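Local coordinates for thioesterase superfamily protein (Shewanella loihica, PDB 2PRX) that probably hydrolyses thioesters, as a member of the hotdog-fold thioesterase superfamily whose particular substrate the structure alone does not show, at the interface of chains A and B. Residues are numbered along the deposited sequence; one frame, centred on the assembly and turned at random. Chains: chain A/B, Thioesterase superfamily protein.

Contact 1: the interface of chains A and B. Residues chain A 51, 58, 60-61; chain B 18-19, 64, 68.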
# COMPACT_ATOMS: atom_id res chain seq x y z
N THR A 51 -6.86 12.57 0.02
CA THR A 51 -5.96 13.19 -0.95
C THR A 51 -4.50 12.77 -0.78
O THR A 51 -4.13 12.21 0.25
CB THR A 51 -6.04 14.73 -0.81
OG1 THR A 51 -5.97 15.07 0.58
CG2 THR A 51 -7.36 15.25 -1.34
N TYR A 58 -4.84 9.69 -2.67
CA TYR A 58 -3.75 9.13 -1.89
C TYR A 58 -3.30 7.78 -2.40
O TYR A 58 -4.07 6.84 -2.59
CB TYR A 58 -4.22 9.06 -0.43
CG TYR A 58 -3.15 8.52 0.48
CD1 TYR A 58 -1.84 8.92 0.32
CD2 TYR A 58 -3.49 7.62 1.48
CE1 TYR A 58 -0.85 8.43 1.16
CE2 TYR A 58 -2.51 7.13 2.32
CZ TYR A 58 -1.21 7.54 2.15
OH TYR A 58 -0.25 7.04 2.99
N GLY A 60 -1.56 5.46 -0.69
CA GLY A 60 -1.81 4.45 0.32
C GLY A 60 -3.20 3.77 0.15
O GLY A 60 -3.27 2.58 0.30
N LEU A 61 -4.18 4.64 -0.06
CA LEU A 61 -5.54 4.19 -0.33
C LEU A 61 -5.55 3.31 -1.57
O LEU A 61 -6.11 2.21 -1.56
CB LEU A 61 -6.50 5.38 -0.51
CG LEU A 61 -7.94 4.93 -0.82
CD1 LEU A 61 -8.50 4.04 0.28
CD2 LEU A 61 -8.82 6.14 -1.03
N CYS B 18 -1.72 15.23 2.45
CA CYS B 18 -1.77 13.77 2.39
C CYS B 18 -2.01 13.18 3.77
O CYS B 18 -2.22 13.91 4.75
CB CYS B 18 -0.46 13.34 1.73
SG CYS B 18 0.08 11.64 1.69
N TYR B 19 -2.02 11.88 3.94
CA TYR B 19 -1.88 10.96 5.04
C TYR B 19 -0.47 10.94 5.62
O TYR B 19 -0.09 10.20 6.52
CB TYR B 19 -2.23 9.51 4.65
CG TYR B 19 -3.60 9.20 5.21
CD1 TYR B 19 -4.67 9.81 4.55
CD2 TYR B 19 -3.87 8.39 6.30
CE1 TYR B 19 -5.97 9.62 4.96
CE2 TYR B 19 -5.17 8.19 6.71
CZ TYR B 19 -6.20 8.80 6.04
OH TYR B 19 -7.49 8.60 6.46
N SER B 64 0.56 2.01 3.45
CA SER B 64 0.38 3.45 3.57
C SER B 64 1.56 4.09 4.30
O SER B 64 2.07 5.08 3.74
CB SER B 64 -0.93 3.81 4.28
OG SER B 64 -2.03 3.62 3.40
N CYS B 68 4.52 6.54 2.60
CA CYS B 68 4.81 7.93 2.98
C CYS B 68 6.16 8.05 3.63
O CYS B 68 6.85 9.06 3.51
CB CYS B 68 3.66 8.42 3.86
SG CYS B 68 2.18 8.80 2.87
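In chain A, the loop that carries A:Thr51 and A:Tyr58 and the start of helix 59-78 meet, in chain B, the loop holding B:Cys18 and B:Tyr19 and one side of helix 59-79. A:Tyr58 is the wedge. Its CG lies anti to the backbone N (chi1 -179°), which sends the ring out of chain A and carries its hydroxyl to the partner helix. There OH makes a weak hydrogen bond to the main-chain carbonyl O of B:Ser64, 3.1 Å away. The same hydroxyl lies 3.0 Å from SG of B:Cys68, one turn further along that helix, so the phenol tip sits against both a peptide carbonyl and a thiol.

The ring is gripped by its two faces. Over one, displaced toward the rim on the CE2 and CZ side, comes the CB methylene of B:Tyr19, 3.6 Å from the ring centroid in a CH-pi contact. The two tyrosine side chains cross at about a right angle, and their rings do not stack. The opposite face lies against its own chain, with the backbone N of A:Gly60 3.3 Å above the ring plane, over its centre. On the CE1 side, SG of B:Cys18 approaches CE1 to 3.4 Å, and SG of B:Cys68 also touches this carbon; the compact, polarisable sulfurs suit an aromatic neighbour. The two sulfurs, 3.7 Å apart, are not bonded as a disulfide.

A:Gly60 has no side chain to hold the partner helix away, and its CA comes within 4.0 Å of CA of B:Ser64. At the outer end, the carbonyl O of A:Thr51 reaches CA of B:Cys18 at 3.6 Å. The patch pins a loop of one subunit to the central helix of the other; in hotdog thioesterases active sites commonly form near such subunit boundaries, so it may also help shape one.

Contact 2: the interface of chains A and B. Residues chain A 101-104; chain B 98-101.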
# COMPACT_ATOMS: atom_id res chain seq x y z
N ASN A 101 3.57 -5.91 -5.26
CA ASN A 101 4.37 -5.03 -6.07
C ASN A 101 3.46 -4.15 -6.90
O ASN A 101 2.52 -4.55 -7.59
CB ASN A 101 5.37 -5.83 -6.91
CG ASN A 101 6.11 -6.78 -5.97
OD1 ASN A 101 6.44 -6.37 -4.86
ND2 ASN A 101 6.34 -8.00 -6.43
N ILE A 102 3.71 -2.85 -6.79
CA ILE A 102 2.84 -1.88 -7.42
C ILE A 102 3.63 -0.76 -8.10
O ILE A 102 4.46 -0.14 -7.43
CB ILE A 102 1.85 -1.26 -6.41
CG1 ILE A 102 1.08 -2.29 -5.58
CG2 ILE A 102 0.89 -0.31 -7.10
CD1 ILE A 102 0.24 -1.71 -4.47
N ASP A 103 3.40 -0.53 -9.36
CA ASP A 103 3.81 0.47 -10.30
C ASP A 103 2.69 1.51 -10.45
O ASP A 103 1.57 1.20 -10.85
CB ASP A 103 4.12 -0.14 -11.67
CG ASP A 103 5.03 -1.35 -11.49
OD1 ASP A 103 6.22 -1.10 -11.18
OD2 ASP A 103 4.54 -2.49 -11.64
N TYR A 104 3.05 2.74 -10.13
CA TYR A 104 2.17 3.89 -10.21
C TYR A 104 2.31 4.57 -11.56
O TYR A 104 3.23 5.32 -11.86
CB TYR A 104 2.50 4.81 -9.03
CG TYR A 104 2.06 4.20 -7.72
CD1 TYR A 104 0.76 4.40 -7.25
CD2 TYR A 104 2.91 3.41 -6.98
CE1 TYR A 104 0.36 3.83 -6.06
CE2 TYR A 104 2.52 2.85 -5.78
CZ TYR A 104 1.23 3.06 -5.32
OH TYR A 104 0.85 2.49 -4.13
N ALA B 98 7.04 5.88 -7.62
CA ALA B 98 6.84 5.33 -8.96
C ALA B 98 6.61 3.83 -8.82
O ALA B 98 5.81 3.18 -9.49
CB ALA B 98 8.00 5.65 -9.88
N ALA B 99 7.34 3.22 -7.89
CA ALA B 99 7.16 1.80 -7.62
C ALA B 99 7.35 1.49 -6.14
O ALA B 99 8.16 2.03 -5.39
CB ALA B 99 8.10 1.00 -8.50
N LEU B 100 6.54 0.54 -5.69
CA LEU B 100 6.44 0.09 -4.33
C LEU B 100 6.22 -1.43 -4.36
O LEU B 100 5.22 -1.86 -4.93
CB LEU B 100 5.30 0.77 -3.60
CG LEU B 100 4.96 0.33 -2.18
CD1 LEU B 100 6.14 0.53 -1.24
CD2 LEU B 100 3.74 1.07 -1.67
N ASN B 101 7.15 -2.14 -3.76
CA ASN B 101 7.14 -3.59 -3.61
C ASN B 101 7.22 -3.93 -2.13
O ASN B 101 8.11 -3.54 -1.37
CB ASN B 101 8.24 -4.27 -4.41
CG ASN B 101 8.17 -3.72 -5.84
OD1 ASN B 101 7.07 -3.69 -6.40
ND2 ASN B 101 9.31 -3.30 -6.36
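The antiparallel pairing of strand 99-104 from each subunit, which joins the two beta-sheets into one, is typical of hotdog-fold dimers, so the deposited pair is probably the biological one. A:Ile102 pairs with B:Leu100 through reciprocal main-chain bonds: A:Ile102 N donates to B:Leu100 O at 2.6 Å, and B:Leu100 N donates to A:Ile102 O at 2.8 Å. Further along, A:Tyr104 N gives a hydrogen bond to B:Ala98 O, 2.9 Å away.

The same carbonyl oxygen of B:Ala98 also lies at the edge of the A:Tyr104 ring, in its plane. One face of that ring is covered by CG2 of A:Ile102 from its own strand, 3.7 Å above the plane, while CE2 meets CB of B:Leu100 at 4.1 Å; the tyrosine and leucine lie side by side, pointing the same way. Small B:Ala99 sets only a methyl beside OD1 of A:Asp103.

A:Asn101 pairs with its own twin, B:Asn101. In each, CG lies anti to the carbonyl carbon (chi1 -51° in A:Asn101), bringing the two amides together with their planes 90° apart. As modelled, the OD1 atoms face each other at 3.2 Å, which is unfavourable and makes the amide assignment doubtful. An alanine in place of A:Asn101 removes the amide that crosses the one on B:Asn101, which would probably be left freer to turn.

The centres of contact 1 and contact 2 are about 14 Å apart, and they have no residue in common. Contact 2 extends a beta-sheet from one subunit into the next by backbone pairing, whereas contact 1 works largely through the A:Tyr58 side chain, joining loops and the central helices. Both belong to one two-fold symmetric interface, so each is repeated with the chains exchanged; the self-paired asparagines place the axis near one end of contact 2, at the middle of the full strand pairing. A strand seam together with two copies of the tyrosine wedge on the helix side probably fixes the subunits' spacing and mutual rotation.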